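Side-chain contacts in uncharacterized protein (Bacteroides caccae, PDB 3NO2), which is of unknown function but folds as a six-bladed beta-propeller and carries a region related to the Mal s 1 allergenic protein-like family: residues E49-Y54 against A90-C95; W29-E34 against G57-T62; S99-V104 against R128-N133. One frame throughout, in Å; residues are numbered along the deposited sequence. Where two conformers were deposited one is given.

Contact 1 of 3, residues E49-Y54 against A90-C95; sequences EILFSY and ALVAWC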
ATOM      1  N   GLU A  49       1.876   0.870 -17.561  1.00 10.77           N
ATOM      2  CA  GLU A  49       0.779   1.782 -17.215  1.00 11.04           C
ATOM      3  C   GLU A  49       0.722   1.930 -15.698  1.00  9.14           C
ATOM      4  O   GLU A  49       1.241   1.086 -14.963  1.00  9.47           O
ATOM      5  CB  GLU A  49      -0.553   1.281 -17.728  1.00 12.07           C
ATOM      6  CG  GLU A  49      -0.592   1.150 -19.273  1.00 17.40           C
ATOM      7  CD  GLU A  49      -1.062  -0.211 -19.749  1.00 26.47           C
ATOM      8  OE1 GLU A  49      -0.897  -1.289 -19.082  1.00 18.06           O
ATOM      9  OE2 GLU A  49      -1.623  -0.201 -20.867  1.00 33.18           O
ATOM     10  N   ILE A  50       0.109   3.012 -15.254  1.00  7.97           N
ATOM     11  CA  ILE A  50       0.167   3.450 -13.865  1.00  7.88           C
ATOM     12  C   ILE A  50      -1.258   3.534 -13.308  1.00  8.34           C
ATOM     13  O   ILE A  50      -2.119   4.205 -13.880  1.00  8.67           O
ATOM     14  CB  ILE A  50       0.838   4.817 -13.793  1.00  8.94           C
ATOM     15  CG1 ILE A  50       2.321   4.670 -14.126  1.00  9.63           C
ATOM     16  CG2 ILE A  50       0.687   5.441 -12.402  1.00 10.57           C
ATOM     17  CD1 ILE A  50       2.919   5.954 -14.670  1.00 15.17           C
ATOM     18  N   LEU A  51      -1.510   2.823 -12.201  1.00  7.72           N
ATOM     19  CA  LEU A  51      -2.784   2.813 -11.494  1.00  6.58           C
ATOM     20  C   LEU A  51      -2.566   3.511 -10.143  1.00  6.49           C
ATOM     21  O   LEU A  51      -1.546   3.245  -9.475  1.00  7.16           O
ATOM     22  CB  LEU A  51      -3.186   1.359 -11.219  1.00  8.00           C
ATOM     23  CG  LEU A  51      -4.395   1.137 -10.312  1.00  8.26           C
ATOM     24  CD1 LEU A  51      -5.720   1.661 -10.918  1.00 11.10           C
ATOM     25  CD2 LEU A  51      -4.503  -0.367  -9.953  1.00  9.23           C
ATOM     26  N   PHE A  52      -3.468   4.390  -9.741  1.00  6.21           N
ATOM     27  CA  PHE A  52      -3.378   4.961  -8.395  1.00  5.92           C
ATOM     28  C   PHE A  52      -4.730   5.262  -7.847  1.00  6.94           C
ATOM     29  O   PHE A  52      -5.654   5.624  -8.589  1.00  6.96           O
ATOM     30  CB  PHE A  52      -2.446   6.208  -8.349  1.00  5.43           C
ATOM     31  CG  PHE A  52      -2.920   7.418  -9.112  1.00  7.16           C
ATOM     32  CD1 PHE A  52      -2.715   7.533 -10.479  1.00  7.17           C
ATOM     33  CD2 PHE A  52      -3.567   8.418  -8.461  1.00  7.67           C
ATOM     34  CE1 PHE A  52      -3.145   8.667 -11.143  1.00  7.87           C
ATOM     35  CE2 PHE A  52      -4.004   9.550  -9.122  1.00  7.51           C
ATOM     36  CZ  PHE A  52      -3.808   9.662 -10.470  1.00  8.67           C
ATOM     37  N   SER A  53      -4.837   5.214  -6.522  1.00  5.64           N
ATOM     38  CA  SER A  53      -6.003   5.724  -5.812  1.00  5.64           C
ATOM     39  C   SER A  53      -5.701   7.106  -5.298  1.00  5.77           C
ATOM     40  O   SER A  53      -4.538   7.473  -5.004  1.00  6.09           O
ATOM     41  CB  SER A  53      -6.469   4.833  -4.665  1.00  6.84           C
ATOM     42  OG  SER A  53      -5.477   4.685  -3.681  1.00  7.29           O
ATOM     43  N   TYR A  54      -6.763   7.885  -5.154  0.50  5.85           N
ATOM     44  CA  TYR A  54      -6.624   9.267  -4.753  0.50  6.48           C
ATOM     45  C   TYR A  54      -7.729   9.770  -3.827  0.50  6.63           C
ATOM     46  O   TYR A  54      -7.945  10.981  -3.688  0.50  6.88           O
ATOM     47  CB  TYR A  54      -6.420  10.171  -5.961  0.50  6.43           C
ATOM     48  CG  TYR A  54      -7.523  10.209  -6.994  0.50  7.47           C
ATOM     49  CD1 TYR A  54      -8.541  11.131  -6.896  0.50  5.86           C
ATOM     50  CD2 TYR A  54      -7.495   9.399  -8.114  0.50  5.94           C
ATOM     51  CE1 TYR A  54      -9.543  11.215  -7.851  0.50  8.44           C
ATOM     52  CE2 TYR A  54      -8.507   9.476  -9.092  0.50  6.13           C
ATOM     53  CZ  TYR A  54      -9.522  10.378  -8.926  0.50  8.47           C
ATOM     54  OH  TYR A  54     -10.516  10.513  -9.869  0.50  8.90           O
ATOM     55  N   ALA A  90      -6.927  -5.101 -12.285  1.00  8.21           N
ATOM     56  CA  ALA A  90      -6.810  -4.169 -11.164  1.00  7.31           C
ATOM     57  C   ALA A  90      -7.776  -4.512 -10.064  1.00  8.12           C
ATOM     58  O   ALA A  90      -8.873  -5.042 -10.326  1.00  9.49           O
ATOM     59  CB  ALA A  90      -7.103  -2.728 -11.627  1.00  8.71           C
ATOM     60  N   LEU A  91      -7.363  -4.246  -8.830  0.50  6.89           N
ATOM     61  CA  LEU A  91      -8.207  -4.349  -7.645  0.50  5.99           C
ATOM     62  C   LEU A  91      -8.214  -2.929  -7.078  0.50  5.06           C
ATOM     63  O   LEU A  91      -7.143  -2.325  -6.817  0.50  4.52           O
ATOM     64  CB  LEU A  91      -7.630  -5.325  -6.610  0.50  7.19           C
ATOM     65  CG  LEU A  91      -8.435  -5.559  -5.319  0.50 10.00           C
ATOM     66  CD1 LEU A  91      -9.639  -6.467  -5.551  0.50  9.31           C
ATOM     67  CD2 LEU A  91      -7.564  -6.155  -4.206  0.50 12.01           C
ATOM     68  N   VAL A  92      -9.409  -2.362  -6.897  1.00  6.35           N
ATOM     69  CA  VAL A  92      -9.566  -1.076  -6.217  1.00  5.73           C
ATOM     70  C   VAL A  92     -10.599  -1.213  -5.124  1.00  6.17           C
ATOM     71  O   VAL A  92     -11.431  -2.120  -5.152  1.00  7.01           O
ATOM     72  CB  VAL A  92      -9.927   0.047  -7.178  1.00  5.98           C
ATOM     73  CG1 VAL A  92      -8.846   0.234  -8.282  1.00  8.02           C
ATOM     74  CG2 VAL A  92     -11.339  -0.137  -7.793  1.00  7.87           C
ATOM     75  N   ALA A  93     -10.627  -0.324  -4.150  1.00  5.26           N
ATOM     76  CA  ALA A  93     -11.596  -0.419  -3.068  1.00  5.82           C
ATOM     77  C   ALA A  93     -11.780   0.919  -2.369  1.00  5.44           C
ATOM     78  O   ALA A  93     -10.809   1.657  -2.201  1.00  5.02           O
ATOM     79  CB  ALA A  93     -11.214  -1.511  -2.019  1.00  5.97           C
ATOM     80  N   TRP A  94     -13.012   1.164  -1.911  1.00  4.74           N
ATOM     81  CA  TRP A  94     -13.325   2.337  -1.134  1.00  4.92           C
ATOM     82  C   TRP A  94     -13.882   2.002   0.235  1.00  5.51           C
ATOM     83  O   TRP A  94     -14.704   1.104   0.433  1.00  5.89           O
ATOM     84  CB  TRP A  94     -14.223   3.329  -1.889  1.00  5.68           C
ATOM     85  CG  TRP A  94     -15.648   2.968  -2.141  1.00  5.29           C
ATOM     86  CD1 TRP A  94     -16.680   2.898  -1.253  1.00  6.93           C
ATOM     87  CD2 TRP A  94     -16.224   2.694  -3.431  1.00  5.95           C
ATOM     88  NE1 TRP A  94     -17.848   2.591  -1.898  1.00  7.22           N
ATOM     89  CE2 TRP A  94     -17.594   2.479  -3.238  1.00  6.20           C
ATOM     90  CE3 TRP A  94     -15.702   2.637  -4.719  1.00  6.55           C
ATOM     91  CZ2 TRP A  94     -18.456   2.192  -4.305  1.00  7.74           C
ATOM     92  CZ3 TRP A  94     -16.582   2.376  -5.796  1.00  9.01           C
ATOM     93  CH2 TRP A  94     -17.922   2.141  -5.552  1.00  8.59           C
ATOM     94  N   CYS A  95     -13.418   2.786   1.208  1.00  5.55           N
ATOM     95  CA  CYS A  95     -13.991   2.856   2.532  1.00  6.02           C
ATOM     96  C   CYS A  95     -15.329   3.537   2.463  1.00  5.92           C
ATOM     97  O   CYS A  95     -15.499   4.503   1.701  1.00  6.81           O
ATOM     98  CB  CYS A  95     -13.073   3.660   3.450  1.00  5.60           C
ATOM     99  SG  CYS A  95     -11.352   2.999   3.459  1.00  6.31           S
TER
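L51 reaches across from strand 50-53 and sets its two methyl branches against two different side chains of strand 90-95. L51, A90 and V92 all set out from their backbones toward the other strand, so the contact is built from three apolar groups that face one another. CD2 of L51 takes the closer partner, lying 3.9 Å from CB of A90. The other branch turns to the valine, with L51 CD1 4.3 Å from V92 CG1. The fork of the leucine is therefore shared out, one prong to each of two residues, two positions apart, on the same face of the partner strand. The leucine torsion contributes: with CG anti to the backbone N (chi1 172°) the fork is carried toward the other strand. V92 presents CG1 to the leucine, and its CG2 lies on the far side. The backbones stay well separated, CA of L51 being 8.1 Å from CA of A90, and no hydrogen bond links the segments. All three residues are buried, at a place where two adjoining blades of the six-bladed propeller meet. Around the contact, L51 also packs on A82 of strand 78-84, and V92 touches A58 of strand 57-61. Strand 50-53 is second in the sheet 41-44, 50-53, 57-61, 67-72, and strand 90-95 is second in the next sheet, between strands 78-84 and 99-104.

Contact 2 of 3, residues W29-E34 against G57-T62; sequences WEYPLE and GAKMIT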
ATOM      1  N   TRP A  29      10.123  11.469 -13.315  1.00  9.52           N
ATOM      2  CA  TRP A  29       8.772  11.699 -13.830  1.00 10.10           C
ATOM      3  C   TRP A  29       7.876  11.970 -12.645  1.00 10.89           C
ATOM      4  O   TRP A  29       8.063  11.353 -11.562  1.00  8.66           O
ATOM      5  CB  TRP A  29       8.303  10.432 -14.509  1.00 12.04           C
ATOM      6  CG  TRP A  29       6.862  10.385 -15.024  1.00 14.73           C
ATOM      7  CD1 TRP A  29       6.439  10.662 -16.286  1.00 23.36           C
ATOM      8  CD2 TRP A  29       5.704   9.955 -14.299  1.00 11.48           C
ATOM      9  NE1 TRP A  29       5.071  10.448 -16.383  1.00 21.61           N
ATOM     10  CE2 TRP A  29       4.600  10.018 -15.177  1.00 21.93           C
ATOM     11  CE3 TRP A  29       5.488   9.553 -12.995  1.00 12.64           C
ATOM     12  CZ2 TRP A  29       3.305   9.652 -14.778  1.00 14.31           C
ATOM     13  CZ3 TRP A  29       4.189   9.195 -12.594  1.00 12.75           C
ATOM     14  CH2 TRP A  29       3.136   9.255 -13.479  1.00 14.77           C
ATOM     15  N   GLU A  30       6.972  12.944 -12.784  0.50  9.93           N
ATOM     16  CA  GLU A  30       5.918  13.218 -11.801  0.50  8.91           C
ATOM     17  C   GLU A  30       4.555  13.340 -12.490  0.50  9.85           C
ATOM     18  O   GLU A  30       4.445  13.550 -13.732  0.50  7.83           O
ATOM     19  CB  GLU A  30       6.166  14.496 -10.971  0.50 10.54           C
ATOM     20  CG  GLU A  30       7.339  14.383 -10.015  0.50  8.97           C
ATOM     21  CD  GLU A  30       7.560  15.594  -9.123  0.50 14.97           C
ATOM     22  OE1 GLU A  30       6.999  16.684  -9.416  0.50 15.32           O
ATOM     23  OE2 GLU A  30       8.305  15.458  -8.115  0.50 16.92           O
ATOM     24  N   TYR A  31       3.518  13.197 -11.673  1.00  9.59           N
ATOM     25  CA  TYR A  31       2.143  13.454 -12.110  1.00  8.38           C
ATOM     26  C   TYR A  31       1.404  14.078 -10.936  1.00  9.75           C
ATOM     27  O   TYR A  31       1.537  13.625  -9.787  1.00  9.10           O
ATOM     28  CB  TYR A  31       1.495  12.139 -12.528  1.00 10.44           C
ATOM     29  CG  TYR A  31       0.097  12.235 -13.098  1.00  8.89           C
ATOM     30  CD1 TYR A  31      -1.028  12.201 -12.277  1.00 10.07           C
ATOM     31  CD2 TYR A  31      -0.109  12.376 -14.465  1.00 10.15           C
ATOM     32  CE1 TYR A  31      -2.304  12.283 -12.780  1.00  9.11           C
ATOM     33  CE2 TYR A  31      -1.407  12.461 -15.003  1.00  9.48           C
ATOM     34  CZ  TYR A  31      -2.510  12.417 -14.142  1.00  9.75           C
ATOM     35  OH  TYR A  31      -3.796  12.473 -14.634  1.00 10.78           O
ATOM     36  N   PRO A  32       0.640  15.150 -11.174  1.00 10.44           N
ATOM     37  CA  PRO A  32       0.076  15.909 -10.071  1.00 11.11           C
ATOM     38  C   PRO A  32      -1.195  15.296  -9.482  1.00  9.78           C
ATOM     39  O   PRO A  32      -2.003  14.657 -10.174  1.00 11.52           O
ATOM     40  CB  PRO A  32      -0.268  17.241 -10.735  1.00 13.16           C
ATOM     41  CG  PRO A  32      -0.652  16.847 -12.108  1.00 14.11           C
ATOM     42  CD  PRO A  32       0.317  15.739 -12.495  1.00 11.36           C
ATOM     43  N   LEU A  33      -1.368  15.490  -8.175  1.00  8.26           N
ATOM     44  CA  LEU A  33      -2.611  15.181  -7.502  1.00  8.09           C
ATOM     45  C   LEU A  33      -3.346  16.504  -7.236  1.00 10.79           C
ATOM     46  O   LEU A  33      -2.725  17.543  -6.995  1.00 13.23           O
ATOM     47  CB  LEU A  33      -2.378  14.428  -6.204  1.00  8.46           C
ATOM     48  CG  LEU A  33      -1.583  13.127  -6.347  1.00  9.28           C
ATOM     49  CD1 LEU A  33      -1.388  12.486  -4.992  1.00 10.34           C
ATOM     50  CD2 LEU A  33      -2.288  12.131  -7.289  1.00 12.19           C
ATOM     51  N   GLU A  34      -4.664  16.441  -7.181  1.00  8.80           N
ATOM     52  CA  GLU A  34      -5.501  17.637  -7.003  1.00  8.07           C
ATOM     53  C   GLU A  34      -5.847  17.904  -5.554  1.00 10.48           C
ATOM     54  O   GLU A  34      -5.633  17.085  -4.658  1.00 10.57           O
ATOM     55  CB  GLU A  34      -6.787  17.454  -7.824  1.00  7.97           C
ATOM     56  CG  GLU A  34      -6.501  17.117  -9.285  1.00 10.66           C
ATOM     57  CD  GLU A  34      -5.741  18.183 -10.039  1.00 12.23           C
ATOM     58  OE1 GLU A  34      -6.048  19.387  -9.834  1.00 15.47           O
ATOM     59  OE2 GLU A  34      -4.873  17.863 -10.859  1.00 11.70           O
ATOM     60  N   GLY A  57     -11.306   8.764  -5.868  1.00  6.30           N
ATOM     61  CA  GLY A  57     -11.458   7.785  -6.958  1.00  6.03           C
ATOM     62  C   GLY A  57     -10.173   7.040  -7.162  1.00  5.66           C
ATOM     63  O   GLY A  57      -9.244   7.147  -6.350  1.00  6.84           O
ATOM     64  N   ALA A  58     -10.112   6.247  -8.224  1.00  6.32           N
ATOM     65  CA  ALA A  58      -8.889   5.574  -8.690  1.00  6.62           C
ATOM     66  C   ALA A  58      -8.870   5.675 -10.192  1.00  6.05           C
ATOM     67  O   ALA A  58      -9.943   5.661 -10.837  1.00  7.61           O
ATOM     68  CB  ALA A  58      -8.871   4.076  -8.276  1.00  7.96           C
ATOM     69  N   LYS A  59      -7.693   5.783 -10.754  1.00  7.03           N
ATOM     70  CA  LYS A  59      -7.582   5.893 -12.198  1.00  7.28           C
ATOM     71  C   LYS A  59      -6.340   5.217 -12.718  1.00  7.79           C
ATOM     72  O   LYS A  59      -5.365   5.006 -11.963  1.00  7.94           O
ATOM     73  CB  LYS A  59      -7.664   7.295 -12.689  1.00  7.67           C
ATOM     74  CG  LYS A  59      -6.493   8.185 -12.335  1.00  6.48           C
ATOM     75  CD  LYS A  59      -6.604   9.571 -12.983  1.00  8.53           C
ATOM     76  CE  LYS A  59      -7.782  10.384 -12.415  1.00 11.02           C
ATOM     77  NZ  LYS A  59      -7.978  11.646 -13.162  1.00 10.14           N
HETATM   78  N   MSE A  60      -6.363   4.850 -13.992  0.50  6.77           N
HETATM   79  CA  MSE A  60      -5.203   4.317 -14.709  0.50  7.41           C
HETATM   80  C   MSE A  60      -4.812   5.319 -15.807  0.50  8.90           C
HETATM   81  O   MSE A  60      -5.684   5.834 -16.510  0.50  9.04           O
HETATM   82  CB  MSE A  60      -5.507   2.919 -15.280  0.50  9.39           C
HETATM   83  CG  MSE A  60      -4.290   2.241 -15.875  0.50  9.88           C
HETATM   84 SE   MSE A  60      -4.550   0.432 -16.454  0.38  9.64          SE
HETATM   85  CE  MSE A  60      -4.254  -0.410 -14.808  0.50 11.65           C
ATOM     86  N   ILE A  61      -3.511   5.570 -15.920  1.00  7.94           N
ATOM     87  CA  ILE A  61      -2.938   6.480 -16.901  1.00  8.23           C
ATOM     88  C   ILE A  61      -1.809   5.760 -17.624  1.00  9.11           C
ATOM     89  O   ILE A  61      -1.211   4.797 -17.138  1.00  9.10           O
ATOM     90  CB  ILE A  61      -2.426   7.790 -16.265  1.00  7.38           C
ATOM     91  CG1 ILE A  61      -1.314   7.537 -15.234  1.00  8.36           C
ATOM     92  CG2 ILE A  61      -3.582   8.526 -15.576  1.00 10.81           C
ATOM     93  CD1 ILE A  61      -0.633   8.817 -14.686  1.00 10.38           C
ATOM     94  N   THR A  62      -1.474   6.294 -18.794  1.00 12.23           N
ATOM     95  CA  THR A  62      -0.301   5.839 -19.515  1.00 13.12           C
ATOM     96  C   THR A  62       0.899   6.484 -18.941  1.00 14.33           C
ATOM     97  O   THR A  62       0.827   7.500 -18.279  1.00 12.83           O
ATOM     98  CB  THR A  62      -0.436   6.195 -21.020  1.00 12.72           C
ATOM     99  OG1 THR A  62      -0.414   7.619 -21.172  1.00 12.10           O
ATOM    100  CG2 THR A  62      -1.687   5.605 -21.690  1.00 16.34           C
TER
HETATM  101  O   HOH W   1      -5.772  13.299 -12.875  1.00 10.98           O
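The ring of Y31 is held between two aliphatic groups: CD1 of I61 lies over one face and CD of P32, the next residue in sequence, over the opposite face. This is blade-to-blade packing in a six-bladed beta-propeller. The isoleucine methyl makes a CH-pi contact, 3.7 Å from the ring centroid and only 16° off the ring normal. The same CD1 meets W29 differently, at the edge and in the plane of the indole, 4.0 Å from W29 CH2. One face of that indole has the backbone N of Y31 above it, displaced toward the rim, and the ring also forms a cation-pi pair with R63. Strand 26-32 is the outermost strand of the blade closed by the C-terminal strand 270-274, and strand 57-61 is third in the following blade.

A single methyl thus serves two aromatic rings in two geometries. I61 delivers it by placing CG1 between the backbone N and the carbonyl carbon (chi1 61°) and extending CD1 beyond. Both aromatic residues have CG anti to the backbone N, which sends their rings across toward the other blade. The strand axes come no nearer than 11.6 Å, so large side chains must span the interval.

At the outer end of the tyrosine the contact becomes polar. The ammonium of K59 forms a salt bridge with E67 and also reaches the tyrosine through water: K59 NZ donates to a water 2.8 Å away, and that water is hydrogen-bonded, also at 2.8 Å, to Y31 OH.

Contact 3 of 3, residues S99-V104 against R128-N133; sequences STILEV and RQINKN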
ATOM      1  N   SER A  99     -18.384  -0.610   2.562  1.00  7.24           N
ATOM      2  CA  SER A  99     -17.074  -0.732   1.940  1.00  6.30           C
ATOM      3  C   SER A  99     -17.222  -1.516   0.660  1.00  6.94           C
ATOM      4  O   SER A  99     -17.993  -2.493   0.629  1.00  7.52           O
ATOM      5  CB  SER A  99     -16.094  -1.443   2.842  1.00  6.32           C
ATOM      6  OG  SER A  99     -15.949  -0.823   4.140  1.00  8.43           O
ATOM      7  N   THR A 100     -16.513  -1.129  -0.391  1.00  6.53           N
ATOM      8  CA  THR A 100     -16.710  -1.784  -1.697  1.00  6.32           C
ATOM      9  C   THR A 100     -15.357  -2.099  -2.323  1.00  6.58           C
ATOM     10  O   THR A 100     -14.473  -1.244  -2.379  1.00  6.78           O
ATOM     11  CB  THR A 100     -17.487  -0.869  -2.633  1.00  6.98           C
ATOM     12  OG1 THR A 100     -18.754  -0.533  -2.023  1.00  6.99           O
ATOM     13  CG2 THR A 100     -17.759  -1.516  -3.958  1.00  7.16           C
ATOM     14  N   ILE A 101     -15.217  -3.328  -2.812  1.00  6.43           N
ATOM     15  CA  ILE A 101     -14.073  -3.803  -3.582  1.00  6.17           C
ATOM     16  C   ILE A 101     -14.538  -4.060  -5.010  1.00  6.89           C
ATOM     17  O   ILE A 101     -15.613  -4.655  -5.220  1.00  7.39           O
ATOM     18  CB  ILE A 101     -13.534  -5.104  -2.966  1.00  6.88           C
ATOM     19  CG1 ILE A 101     -13.004  -4.876  -1.559  1.00  8.55           C
ATOM     20  CG2 ILE A 101     -12.476  -5.767  -3.878  1.00  7.88           C
ATOM     21  CD1 ILE A 101     -12.886  -6.177  -0.722  1.00  9.41           C
ATOM     22  N   LEU A 102     -13.775  -3.606  -5.983  1.00  6.03           N
ATOM     23  CA  LEU A 102     -14.013  -3.875  -7.411  1.00  6.18           C
ATOM     24  C   LEU A 102     -12.764  -4.465  -8.015  1.00  7.63           C
ATOM     25  O   LEU A 102     -11.640  -3.994  -7.769  1.00  7.99           O
ATOM     26  CB  LEU A 102     -14.341  -2.587  -8.152  1.00  7.23           C
ATOM     27  CG  LEU A 102     -15.524  -1.756  -7.657  1.00  6.25           C
ATOM     28  CD1 LEU A 102     -15.539  -0.400  -8.421  1.00 10.05           C
ATOM     29  CD2 LEU A 102     -16.883  -2.547  -7.817  1.00  8.51           C
ATOM     30  N   GLU A 103     -12.940  -5.491  -8.847  1.00  7.20           N
ATOM     31  CA  GLU A 103     -11.889  -5.923  -9.773  1.00  8.01           C
ATOM     32  C   GLU A 103     -12.249  -5.356 -11.124  1.00  6.83           C
ATOM     33  O   GLU A 103     -13.423  -5.363 -11.512  1.00  7.97           O
ATOM     34  CB  GLU A 103     -11.754  -7.455  -9.787  1.00  8.09           C
ATOM     35  CG  GLU A 103     -11.303  -7.961  -8.446  1.00  8.34           C
ATOM     36  CD  GLU A 103     -11.035  -9.426  -8.352  1.00 11.26           C
ATOM     37  OE1 GLU A 103     -10.885 -10.080  -9.412  1.00 14.87           O
ATOM     38  OE2 GLU A 103     -10.929  -9.947  -7.216  1.00 11.34           O
ATOM     39  N   VAL A 104     -11.269  -4.848 -11.841  1.00  7.73           N
ATOM     40  CA  VAL A 104     -11.505  -3.998 -13.012  1.00  8.36           C
ATOM     41  C   VAL A 104     -10.507  -4.401 -14.093  1.00 10.05           C
ATOM     42  O   VAL A 104      -9.340  -4.689 -13.799  1.00 10.76           O
ATOM     43  CB  VAL A 104     -11.298  -2.501 -12.673  1.00  9.73           C
ATOM     44  CG1 VAL A 104     -11.575  -1.571 -13.845  1.00 13.38           C
ATOM     45  CG2 VAL A 104     -12.194  -2.124 -11.439  1.00 10.90           C
ATOM     46  N   ARG A 128      -6.682   0.934   4.195  1.00  5.32           N
ATOM     47  CA  ARG A 128      -5.896   1.528   3.128  1.00  4.48           C
ATOM     48  C   ARG A 128      -5.754   0.489   2.015  1.00  5.43           C
ATOM     49  O   ARG A 128      -6.538   0.551   1.038  1.00  5.99           O
ATOM     50  CB  ARG A 128      -4.580   2.094   3.646  1.00  5.68           C
ATOM     51  CG  ARG A 128      -4.799   3.230   4.628  1.00  5.77           C
ATOM     52  CD  ARG A 128      -5.389   4.481   3.977  1.00  5.50           C
ATOM     53  NE  ARG A 128      -5.630   5.545   4.962  1.00  5.61           N
ATOM     54  CZ  ARG A 128      -6.694   5.677   5.720  1.00  7.05           C
ATOM     55  NH1 ARG A 128      -7.714   4.861   5.612  1.00  7.35           N
ATOM     56  NH2 ARG A 128      -6.697   6.616   6.666  1.00  7.64           N
ATOM     57  N   GLN A 129      -4.847  -0.489   2.114  1.00  4.74           N
ATOM     58  CA  GLN A 129      -4.566  -1.410   1.015  1.00  6.00           C
ATOM     59  C   GLN A 129      -5.112  -2.818   1.295  1.00  6.58           C
ATOM     60  O   GLN A 129      -4.506  -3.601   2.024  1.00  6.46           O
ATOM     61  CB  GLN A 129      -3.055  -1.518   0.784  1.00  4.91           C
ATOM     62  CG  GLN A 129      -2.363  -0.192   0.550  1.00  5.37           C
ATOM     63  CD  GLN A 129      -0.983  -0.365  -0.097  1.00  5.64           C
ATOM     64  OE1 GLN A 129      -0.379  -1.445  -0.059  1.00  5.61           O
ATOM     65  NE2 GLN A 129      -0.446   0.706  -0.679  1.00  5.50           N
ATOM     66  N   ILE A 130      -6.238  -3.131   0.693  1.00  5.33           N
ATOM     67  CA  ILE A 130      -6.797  -4.465   0.653  1.00  5.72           C
ATOM     68  C   ILE A 130      -5.980  -5.313  -0.328  1.00  7.25           C
ATOM     69  O   ILE A 130      -5.383  -4.793  -1.263  1.00  7.10           O
ATOM     70  CB  ILE A 130      -8.277  -4.389   0.265  1.00  5.98           C
ATOM     71  CG1 ILE A 130      -9.079  -3.721   1.384  1.00  6.13           C
ATOM     72  CG2 ILE A 130      -8.854  -5.775  -0.077  1.00  7.10           C
ATOM     73  CD1 ILE A 130     -10.602  -3.533   1.094  1.00  7.13           C
ATOM     74  N   ASN A 131      -5.909  -6.607  -0.083  1.00  7.18           N
ATOM     75  CA  ASN A 131      -5.223  -7.563  -0.937  1.00  6.60           C
ATOM     76  C   ASN A 131      -6.136  -8.801  -1.119  1.00  7.08           C
ATOM     77  O   ASN A 131      -7.167  -8.924  -0.490  1.00  7.38           O
ATOM     78  CB  ASN A 131      -3.838  -7.910  -0.341  1.00  6.90           C
ATOM     79  CG  ASN A 131      -2.831  -8.313  -1.389  1.00  8.37           C
ATOM     80  OD1 ASN A 131      -3.164  -8.606  -2.538  1.00  8.71           O
ATOM     81  ND2 ASN A 131      -1.565  -8.241  -1.005  1.00 10.09           N
ATOM     82  N   LYS A 132      -5.755  -9.670  -2.043  1.00  8.88           N
ATOM     83  CA  LYS A 132      -6.511 -10.868  -2.416  1.00  9.72           C
ATOM     84  C   LYS A 132      -5.612 -12.079  -2.167  1.00  9.76           C
ATOM     85  O   LYS A 132      -4.477 -12.082  -2.642  1.00 11.39           O
ATOM     86  CB  LYS A 132      -6.927 -10.752  -3.858  1.00  8.47           C
ATOM     87  CG  LYS A 132      -7.882 -11.880  -4.319  1.00 10.90           C
ATOM     88  CD  LYS A 132      -8.341 -11.667  -5.767  1.00 11.55           C
ATOM     89  CE  LYS A 132      -9.311 -12.733  -6.182  1.00 13.06           C
ATOM     90  NZ  LYS A 132      -9.794 -12.516  -7.599  1.00 12.86           N
ATOM     91  N   ASN A 133      -6.119 -13.083  -1.463  1.00 10.96           N
ATOM     92  CA  ASN A 133      -5.277 -14.228  -1.106  1.00 11.11           C
ATOM     93  C   ASN A 133      -5.508 -15.368  -2.109  1.00 14.28           C
ATOM     94  O   ASN A 133      -6.253 -15.236  -3.072  1.00 11.80           O
ATOM     95  CB  ASN A 133      -5.510 -14.635   0.344  1.00 12.79           C
ATOM     96  CG  ASN A 133      -6.898 -15.174   0.630  1.00 12.92           C
ATOM     97  OD1 ASN A 133      -7.636 -15.593  -0.260  1.00 12.24           O
ATOM     98  ND2 ASN A 133      -7.235 -15.245   1.936  1.00 15.07           N
TER
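E103 and K132 form a salt bridge between consecutive blades of the beta-propeller, from strand 99-104, third in its blade, to the short strand 131-132, first in the next. K132 NZ donates to E103 OE2 at 2.8 Å, on the syn lone pair, the side of the other oxygen. A second, weak bond runs from K132 NZ to E103 OE1 at 3.2 Å, so the ammonium leans on both oxygens but unequally. The two side chains cross at about a right angle. The lysine is fully extended, with CG anti to the backbone N (chi1 -173°), and brings its amine to the carboxylate from a distant backbone. E103 OE2 is gripped a second time by the hydroxyl of Y138, which probably helps satisfy the charge of the buried carboxylate.

Next to the bridge the contact turns apolar. CD1 of I130 nestles against the end of I101, 3.8 Å from I101 CG1 and 3.9 Å from I101 CD1. Y138 of strand 138-142 also touches I101, I130 and K132, so one aromatic residue borders both halves. Beside the lysine, N131 folds back on its own strand, its OD1 accepting a hydrogen bond of 2.8 Å from the backbone N of K132.

The three contacts join four consecutive blades of the propeller. Contact 2 links the blade that combines both chain ends to the next one, contact 1 links that blade to its successor, and contact 3 continues to the fourth. The segments of contacts 1 and 2 interleave along the chain, and the contacts share a sheet through neighbouring strands 50-53 and 57-61. Contact 3 follows contact 1 and meets it through strands 90-95 and 99-104. Centres lie 10 Å apart for contacts 1 and 2 and 9 Å for contacts 1 and 3. Contacts 2 and 3 do not touch: their centres are 19 Å apart, their nearest atoms about 7 Å. Successive blades are thus joined by side chains, while hydrogen-bonded strands run within each blade.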